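Local atomic coordinates of succinylglutamate desuccinylase (PDB entry 1YW4), a protein that probably hydrolyses N-succinyl-L-glutamate to succinate and L-glutamate, the last step of the AST pathway of arginine degradation, using one zinc ion per subunit. Residues 103-115 / 192-204. Sequence-based numbering, arbitrary orientation.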
ATOM      1  N   TYR A 103      29.199   8.585  17.049  1.00 21.88           N
ATOM      2  CA  TYR A 103      28.028   8.663  16.181  1.00 19.76           C
ATOM      3  C   TYR A 103      27.690   7.287  15.589  1.00 18.52           C
ATOM      4  O   TYR A 103      28.587   6.507  15.256  1.00 16.21           O
ATOM      5  CB  TYR A 103      28.332   9.658  15.063  1.00 21.29           C
ATOM      6  CG  TYR A 103      27.134  10.312  14.424  1.00 23.71           C
ATOM      7  CD1 TYR A 103      26.411   9.665  13.423  1.00 25.76           C
ATOM      8  CD2 TYR A 103      26.752  11.609  14.783  1.00 25.75           C
ATOM      9  CE1 TYR A 103      25.342  10.293  12.783  1.00 26.34           C
ATOM     10  CE2 TYR A 103      25.684  12.247  14.151  1.00 28.76           C
ATOM     11  CZ  TYR A 103      24.990  11.583  13.149  1.00 28.95           C
ATOM     12  OH  TYR A 103      23.968  12.220  12.490  1.00 31.27           O
ATOM     13  N   ASP A 104      26.395   7.005  15.473  1.00 17.42           N
ATOM     14  CA  ASP A 104      25.892   5.749  14.917  1.00 17.43           C
ATOM     15  C   ASP A 104      26.423   5.593  13.487  1.00 17.56           C
ATOM     16  O   ASP A 104      26.032   6.343  12.587  1.00 16.04           O
ATOM     17  CB  ASP A 104      24.353   5.771  14.902  1.00 17.98           C
ATOM     18  CG  ASP A 104      23.738   4.437  14.486  1.00 19.62           C
ATOM     19  OD1 ASP A 104      24.324   3.734  13.637  1.00 18.70           O
ATOM     20  OD2 ASP A 104      22.647   4.104  14.995  1.00 20.09           O
HETATM   21  N   MSE A 105      27.305   4.623  13.276  1.00 16.34           N
HETATM   22  CA  MSE A 105      27.871   4.420  11.952  1.00 17.87           C
HETATM   23  C   MSE A 105      26.813   4.111  10.912  1.00 16.95           C
HETATM   24  O   MSE A 105      26.957   4.497   9.751  1.00 16.88           O
HETATM   25  CB  MSE A 105      28.922   3.310  11.970  1.00 18.23           C
HETATM   26  CG  MSE A 105      29.656   3.135  10.636  1.00 22.24           C
HETATM   27 SE   MSE A 105      31.209   1.990  10.807  1.00 26.23          SE
HETATM   28  CE  MSE A 105      32.360   3.244  11.716  1.00 23.84           C
ATOM     29  N   ASN A 106      25.738   3.430  11.296  1.00 16.81           N
ATOM     30  CA  ASN A 106      24.737   3.145  10.285  1.00 17.43           C
ATOM     31  C   ASN A 106      23.866   4.347   9.973  1.00 18.40           C
ATOM     32  O   ASN A 106      22.761   4.223   9.447  1.00 18.48           O
ATOM     33  CB  ASN A 106      23.882   1.933  10.634  1.00 17.36           C
ATOM     34  CG  ASN A 106      23.583   1.093   9.401  1.00 16.81           C
ATOM     35  OD1 ASN A 106      24.336   1.145   8.426  1.00 10.66           O
ATOM     36  ND2 ASN A 106      22.506   0.317   9.435  1.00 11.51           N
ATOM     37  N   ARG A 107      24.384   5.516  10.319  1.00 19.24           N
ATOM     38  CA  ARG A 107      23.723   6.773  10.014  1.00 20.28           C
ATOM     39  C   ARG A 107      24.774   7.605   9.272  1.00 18.52           C
ATOM     40  O   ARG A 107      24.531   8.762   8.930  1.00 19.71           O
ATOM     41  CB  ARG A 107      23.300   7.500  11.290  1.00 22.93           C
ATOM     42  CG  ARG A 107      22.118   6.890  12.018  1.00 26.96           C
ATOM     43  CD  ARG A 107      21.719   7.767  13.188  1.00 31.68           C
ATOM     44  NE  ARG A 107      21.442   9.137  12.746  1.00 36.39           N
ATOM     45  CZ  ARG A 107      21.374  10.187  13.558  1.00 38.95           C
ATOM     46  NH1 ARG A 107      21.118  11.394  13.066  1.00 38.37           N
ATOM     47  NH2 ARG A 107      21.573  10.031  14.862  1.00 38.68           N
ATOM     48  N   LEU A 108      25.942   7.011   9.026  1.00 15.12           N
ATOM     49  CA  LEU A 108      27.024   7.723   8.341  1.00 15.78           C
ATOM     50  C   LEU A 108      27.345   7.265   6.917  1.00 14.97           C
ATOM     51  O   LEU A 108      28.285   7.774   6.293  1.00 14.16           O
ATOM     52  CB  LEU A 108      28.296   7.670   9.184  1.00 16.95           C
ATOM     53  CG  LEU A 108      28.250   8.468  10.492  1.00 19.77           C
ATOM     54  CD1 LEU A 108      29.516   8.200  11.284  1.00 19.05           C
ATOM     55  CD2 LEU A 108      28.112   9.969  10.186  1.00 19.47           C
ATOM     56  N   PHE A 109      26.583   6.302   6.409  1.00 12.11           N
ATOM     57  CA  PHE A 109      26.788   5.826   5.050  1.00 14.42           C
ATOM     58  C   PHE A 109      25.985   6.681   4.065  1.00 16.44           C
ATOM     59  O   PHE A 109      25.322   7.644   4.462  1.00 15.25           O
ATOM     60  CB  PHE A 109      26.389   4.348   4.923  1.00 12.77           C
ATOM     61  CG  PHE A 109      27.312   3.406   5.650  1.00 12.89           C
ATOM     62  CD1 PHE A 109      26.971   2.901   6.906  1.00 12.71           C
ATOM     63  CD2 PHE A 109      28.537   3.034   5.079  1.00 11.64           C
ATOM     64  CE1 PHE A 109      27.832   2.037   7.593  1.00 11.64           C
ATOM     65  CE2 PHE A 109      29.411   2.173   5.754  1.00 13.79           C
ATOM     66  CZ  PHE A 109      29.059   1.672   7.016  1.00 11.09           C
ATOM     67  N   ASN A 110      26.048   6.318   2.786  1.00 17.49           N
ATOM     68  CA  ASN A 110      25.364   7.057   1.724  1.00 18.96           C
ATOM     69  C   ASN A 110      25.931   8.470   1.660  1.00 18.80           C
ATOM     70  O   ASN A 110      25.240   9.415   1.281  1.00 17.35           O
ATOM     71  CB  ASN A 110      23.847   7.095   1.967  1.00 19.45           C
ATOM     72  CG  ASN A 110      23.079   7.735   0.815  1.00 23.42           C
ATOM     73  OD1 ASN A 110      23.361   7.475  -0.353  1.00 23.40           O
ATOM     74  ND2 ASN A 110      22.095   8.568   1.146  1.00 23.80           N
ATOM     75  N   GLY A 111      27.198   8.599   2.047  1.00 18.58           N
ATOM     76  CA  GLY A 111      27.872   9.887   2.013  1.00 20.56           C
ATOM     77  C   GLY A 111      27.665  10.780   3.223  1.00 21.09           C
ATOM     78  O   GLY A 111      28.291  11.831   3.323  1.00 19.88           O
ATOM     79  N   ALA A 112      26.799  10.367   4.142  1.00 21.02           N
ATOM     80  CA  ALA A 112      26.510  11.154   5.332  1.00 21.97           C
ATOM     81  C   ALA A 112      27.725  11.411   6.225  1.00 23.05           C
ATOM     82  O   ALA A 112      27.709  12.322   7.063  1.00 22.50           O
ATOM     83  CB  ALA A 112      25.403  10.482   6.142  1.00 20.79           C
ATOM     84  N   HIS A 113      28.777  10.613   6.051  1.00 22.45           N
ATOM     85  CA  HIS A 113      29.993  10.773   6.842  1.00 22.27           C
ATOM     86  C   HIS A 113      30.634  12.145   6.583  1.00 24.42           C
ATOM     87  O   HIS A 113      31.356  12.675   7.425  1.00 23.13           O
ATOM     88  CB  HIS A 113      30.998   9.664   6.512  1.00 20.62           C
ATOM     89  CG  HIS A 113      31.235   9.484   5.045  1.00 20.81           C
ATOM     90  ND1 HIS A 113      30.572   8.537   4.295  1.00 19.70           N
ATOM     91  CD2 HIS A 113      32.033  10.156   4.184  1.00 18.97           C
ATOM     92  CE1 HIS A 113      30.950   8.635   3.033  1.00 16.79           C
ATOM     93  NE2 HIS A 113      31.834   9.611   2.939  1.00 23.30           N
ATOM     94  N   ALA A 114      30.363  12.718   5.415  1.00 26.20           N
ATOM     95  CA  ALA A 114      30.926  14.018   5.071  1.00 29.50           C
ATOM     96  C   ALA A 114      30.515  15.100   6.070  1.00 31.50           C
ATOM     97  O   ALA A 114      31.305  15.991   6.380  1.00 32.89           O
ATOM     98  CB  ALA A 114      30.504  14.411   3.662  1.00 29.53           C
ATOM     99  N   ARG A 115      29.290  15.014   6.581  1.00 33.30           N
ATOM    100  CA  ARG A 115      28.784  15.989   7.547  1.00 34.90           C
ATOM    101  C   ARG A 115      29.555  16.018   8.867  1.00 35.73           C
ATOM    102  O   ARG A 115      29.514  17.014   9.593  1.00 35.11           O
ATOM    103  CB  ARG A 115      27.302  15.733   7.847  1.00 36.89           C
ATOM    104  CG  ARG A 115      26.334  16.184   6.761  1.00 40.09           C
ATOM    105  CD  ARG A 115      26.414  15.316   5.519  1.00 45.71           C
ATOM    106  NE  ARG A 115      25.567  15.830   4.443  1.00 48.75           N
ATOM    107  CZ  ARG A 115      25.401  15.229   3.269  1.00 50.54           C
ATOM    108  NH1 ARG A 115      24.614  15.773   2.350  1.00 51.44           N
ATOM    109  NH2 ARG A 115      26.018  14.082   3.012  1.00 50.49           N
ATOM    110  N   THR A 192      10.863   3.267   1.668  1.00 34.56           N
ATOM    111  CA  THR A 192      10.264   4.071   0.610  1.00 36.35           C
ATOM    112  C   THR A 192      11.020   5.369   0.368  1.00 36.92           C
ATOM    113  O   THR A 192      10.619   6.192  -0.454  1.00 37.10           O
ATOM    114  CB  THR A 192       8.792   4.391   0.929  1.00 34.97           C
ATOM    115  OG1 THR A 192       8.687   4.883   2.269  1.00 36.60           O
ATOM    116  CG2 THR A 192       7.939   3.147   0.784  1.00 36.95           C
ATOM    117  N   GLN A 193      12.121   5.544   1.091  1.00 37.20           N
ATOM    118  CA  GLN A 193      12.951   6.733   0.948  1.00 36.36           C
ATOM    119  C   GLN A 193      14.410   6.369   1.207  1.00 35.50           C
ATOM    120  O   GLN A 193      14.700   5.400   1.912  1.00 34.85           O
ATOM    121  CB  GLN A 193      12.510   7.827   1.929  1.00 38.99           C
ATOM    122  CG  GLN A 193      11.124   8.422   1.657  1.00 43.35           C
ATOM    123  CD  GLN A 193      10.010   7.728   2.424  1.00 45.46           C
ATOM    124  OE1 GLN A 193       8.827   8.021   2.226  1.00 46.88           O
ATOM    125  NE2 GLN A 193      10.381   6.810   3.310  1.00 47.48           N
ATOM    126  N   PRO A 194      15.347   7.139   0.636  1.00 32.04           N
ATOM    127  CA  PRO A 194      16.774   6.869   0.830  1.00 30.41           C
ATOM    128  C   PRO A 194      17.157   6.944   2.303  1.00 28.75           C
ATOM    129  O   PRO A 194      16.569   7.718   3.065  1.00 26.59           O
ATOM    130  CB  PRO A 194      17.449   7.964   0.006  1.00 31.79           C
ATOM    131  CG  PRO A 194      16.459   9.096   0.084  1.00 33.55           C
ATOM    132  CD  PRO A 194      15.148   8.375  -0.137  1.00 32.98           C
ATOM    133  N   ALA A 195      18.136   6.131   2.700  1.00 24.79           N
ATOM    134  CA  ALA A 195      18.611   6.111   4.081  1.00 21.94           C
ATOM    135  C   ALA A 195      20.130   6.125   4.102  1.00 19.99           C
ATOM    136  O   ALA A 195      20.772   5.783   3.116  1.00 18.87           O
ATOM    137  CB  ALA A 195      18.089   4.874   4.813  1.00 20.62           C
ATOM    138  N   ASN A 196      20.700   6.513   5.233  1.00 17.82           N
ATOM    139  CA  ASN A 196      22.148   6.586   5.357  1.00 16.43           C
ATOM    140  C   ASN A 196      22.710   5.311   5.942  1.00 15.52           C
ATOM    141  O   ASN A 196      23.630   5.336   6.758  1.00 14.99           O
ATOM    142  CB  ASN A 196      22.520   7.793   6.213  1.00 18.76           C
ATOM    143  CG  ASN A 196      22.022   9.077   5.607  1.00 19.52           C
ATOM    144  OD1 ASN A 196      22.177   9.285   4.409  1.00 22.05           O
ATOM    145  ND2 ASN A 196      21.422   9.942   6.419  1.00 21.20           N
ATOM    146  N   THR A 197      22.144   4.191   5.496  1.00 15.29           N
ATOM    147  CA  THR A 197      22.557   2.868   5.949  1.00 14.30           C
ATOM    148  C   THR A 197      23.512   2.209   4.965  1.00 12.17           C
ATOM    149  O   THR A 197      23.573   2.570   3.792  1.00 12.97           O
ATOM    150  CB  THR A 197      21.353   1.948   6.116  1.00 15.47           C
ATOM    151  OG1 THR A 197      20.657   1.862   4.870  1.00 14.41           O
ATOM    152  CG2 THR A 197      20.416   2.484   7.181  1.00 16.45           C
ATOM    153  N   PHE A 198      24.262   1.232   5.449  1.00 11.48           N
ATOM    154  CA  PHE A 198      25.216   0.554   4.601  1.00 10.72           C
ATOM    155  C   PHE A 198      24.497  -0.204   3.484  1.00 10.91           C
ATOM    156  O   PHE A 198      24.938  -0.183   2.335  1.00 12.01           O
ATOM    157  CB  PHE A 198      26.070  -0.397   5.449  1.00  8.87           C
ATOM    158  CG  PHE A 198      27.356  -0.821   4.786  1.00 10.38           C
ATOM    159  CD1 PHE A 198      27.862  -0.115   3.693  1.00 11.50           C
ATOM    160  CD2 PHE A 198      28.066  -1.926   5.258  1.00 11.01           C
ATOM    161  CE1 PHE A 198      29.058  -0.501   3.076  1.00  9.02           C
ATOM    162  CE2 PHE A 198      29.260  -2.319   4.649  1.00 14.54           C
ATOM    163  CZ  PHE A 198      29.755  -1.604   3.551  1.00 10.40           C
ATOM    164  N   SER A 199      23.381  -0.858   3.808  1.00 11.33           N
ATOM    165  CA  SER A 199      22.650  -1.614   2.792  1.00 11.15           C
ATOM    166  C   SER A 199      22.055  -0.708   1.704  1.00 12.00           C
ATOM    167  O   SER A 199      21.888  -1.128   0.558  1.00 10.47           O
ATOM    168  CB  SER A 199      21.547  -2.478   3.425  1.00 10.16           C
ATOM    169  OG  SER A 199      20.519  -1.692   3.986  1.00 14.14           O
ATOM    170  N   TYR A 200      21.721   0.529   2.055  1.00 13.00           N
ATOM    171  CA  TYR A 200      21.191   1.443   1.053  1.00 16.00           C
ATOM    172  C   TYR A 200      22.348   1.823   0.122  1.00 15.07           C
ATOM    173  O   TYR A 200      22.208   1.788  -1.102  1.00 15.19           O
ATOM    174  CB  TYR A 200      20.629   2.711   1.699  1.00 17.66           C
ATOM    175  CG  TYR A 200      20.166   3.711   0.668  1.00 19.56           C
ATOM    176  CD1 TYR A 200      19.068   3.438  -0.139  1.00 21.43           C
ATOM    177  CD2 TYR A 200      20.866   4.897   0.452  1.00 21.88           C
ATOM    178  CE1 TYR A 200      18.679   4.312  -1.139  1.00 22.81           C
ATOM    179  CE2 TYR A 200      20.489   5.782  -0.543  1.00 22.40           C
ATOM    180  CZ  TYR A 200      19.394   5.481  -1.336  1.00 24.46           C
ATOM    181  OH  TYR A 200      19.007   6.340  -2.331  1.00 24.74           O
ATOM    182  N   PHE A 201      23.490   2.176   0.714  1.00 16.12           N
ATOM    183  CA  PHE A 201      24.668   2.564  -0.063  1.00 15.41           C
ATOM    184  C   PHE A 201      25.044   1.521  -1.109  1.00 14.49           C
ATOM    185  O   PHE A 201      25.220   1.852  -2.284  1.00 15.44           O
ATOM    186  CB  PHE A 201      25.883   2.805   0.846  1.00 14.89           C
ATOM    187  CG  PHE A 201      27.167   3.023   0.084  1.00 17.73           C
ATOM    188  CD1 PHE A 201      27.397   4.223  -0.595  1.00 16.26           C
ATOM    189  CD2 PHE A 201      28.104   1.996  -0.034  1.00 14.65           C
ATOM    190  CE1 PHE A 201      28.537   4.394  -1.386  1.00 18.35           C
ATOM    191  CE2 PHE A 201      29.248   2.158  -0.824  1.00 16.30           C
ATOM    192  CZ  PHE A 201      29.464   3.358  -1.502  1.00 17.37           C
ATOM    193  N   THR A 202      25.167   0.260  -0.700  1.00 13.75           N
ATOM    194  CA  THR A 202      25.551  -0.778  -1.658  1.00 12.60           C
ATOM    195  C   THR A 202      24.460  -1.033  -2.694  1.00 13.75           C
ATOM    196  O   THR A 202      24.744  -1.214  -3.883  1.00 12.74           O
ATOM    197  CB  THR A 202      25.938  -2.106  -0.949  1.00 11.73           C
ATOM    198  OG1 THR A 202      24.870  -2.542  -0.105  1.00 14.32           O
ATOM    199  CG2 THR A 202      27.199  -1.907  -0.110  1.00 12.31           C
ATOM    200  N   SER A 203      23.210  -1.021  -2.253  1.00 14.34           N
ATOM    201  CA  SER A 203      22.105  -1.238  -3.180  1.00 17.36           C
ATOM    202  C   SER A 203      22.038  -0.142  -4.249  1.00 17.83           C
ATOM    203  O   SER A 203      21.867  -0.433  -5.429  1.00 17.54           O
ATOM    204  CB  SER A 203      20.776  -1.286  -2.423  1.00 18.17           C
ATOM    205  OG  SER A 203      19.688  -1.359  -3.319  1.00 20.43           O
ATOM    206  N   GLN A 204      22.189   1.112  -3.833  1.00 19.62           N
ATOM    207  CA  GLN A 204      22.103   2.230  -4.760  1.00 22.04           C
ATOM    208  C   GLN A 204      23.398   2.566  -5.505  1.00 21.84           C
ATOM    209  O   GLN A 204      23.414   2.641  -6.734  1.00 21.08           O
ATOM    210  CB  GLN A 204      21.617   3.475  -4.017  1.00 25.45           C
ATOM    211  CG  GLN A 204      21.072   4.575  -4.920  1.00 30.68           C
ATOM    212  CD  GLN A 204      19.971   4.078  -5.847  1.00 33.60           C
ATOM    213  OE1 GLN A 204      19.051   3.379  -5.419  1.00 36.83           O
ATOM    214  NE2 GLN A 204      20.058   4.447  -7.121  1.00 35.63           N
TER
HETATM  215  O   HOH W   1      22.529  -1.522   6.635  1.00  9.78           O
HETATM  216  O   HOH W   2      20.643   8.886   9.388  1.00 35.69           O
HETATM  217  O   HOH W   3      23.603  11.178   2.605  1.00 38.07           O
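Asn196 OD1 is gripped by two donors, water 3 at 3.0 Å and, more weakly, the ND2 of Asn110 at 3.3 Å. That water also donates to Asn110 O, so it ties the 192-204 segment to the type I' turn running from Phe109 to Ala112, and the side-chain amides of Asn110 and Asn196 lie nearly coplanar, 26° apart. Asn196 CG, placed anti to its own carbonyl carbon (chi1 -60°), rests against the methyl of Ala112, 3.7 Å from its CB. The backbone is joined as well: Phe109 N donates to Asn196 O at 3.1 Å.

At the N-terminus of helix 198-205, whose N-cap is Thr197, Asn106 OD1 accepts from Phe198 N at 3.0 Å with an N-H...O angle of 157°. Asn106 ND2 donates weakly to water 1, which also accepts the N-H of Ser199, so both branches of one amide serve the start of the helix. The contact belongs to the zinc-dependent catalytic domain of the AspA/AstE family; the Asn106 side chain lies about 6 Å from the zinc and also touches the zinc ligand His149.

Beside the Asn106 bond, Phe109 and Phe198 form an offset stack, centroids 4.3 Å apart, with Phe198 CB over the centre of the Phe109 ring. The Asn110 amide stands almost upright to the Tyr200 ring and meets its edge, Asn110 OD1 to Tyr200 CE2 3.3 Å, while the Tyr200 hydroxyl is hydrogen-bonded to His167 NE2.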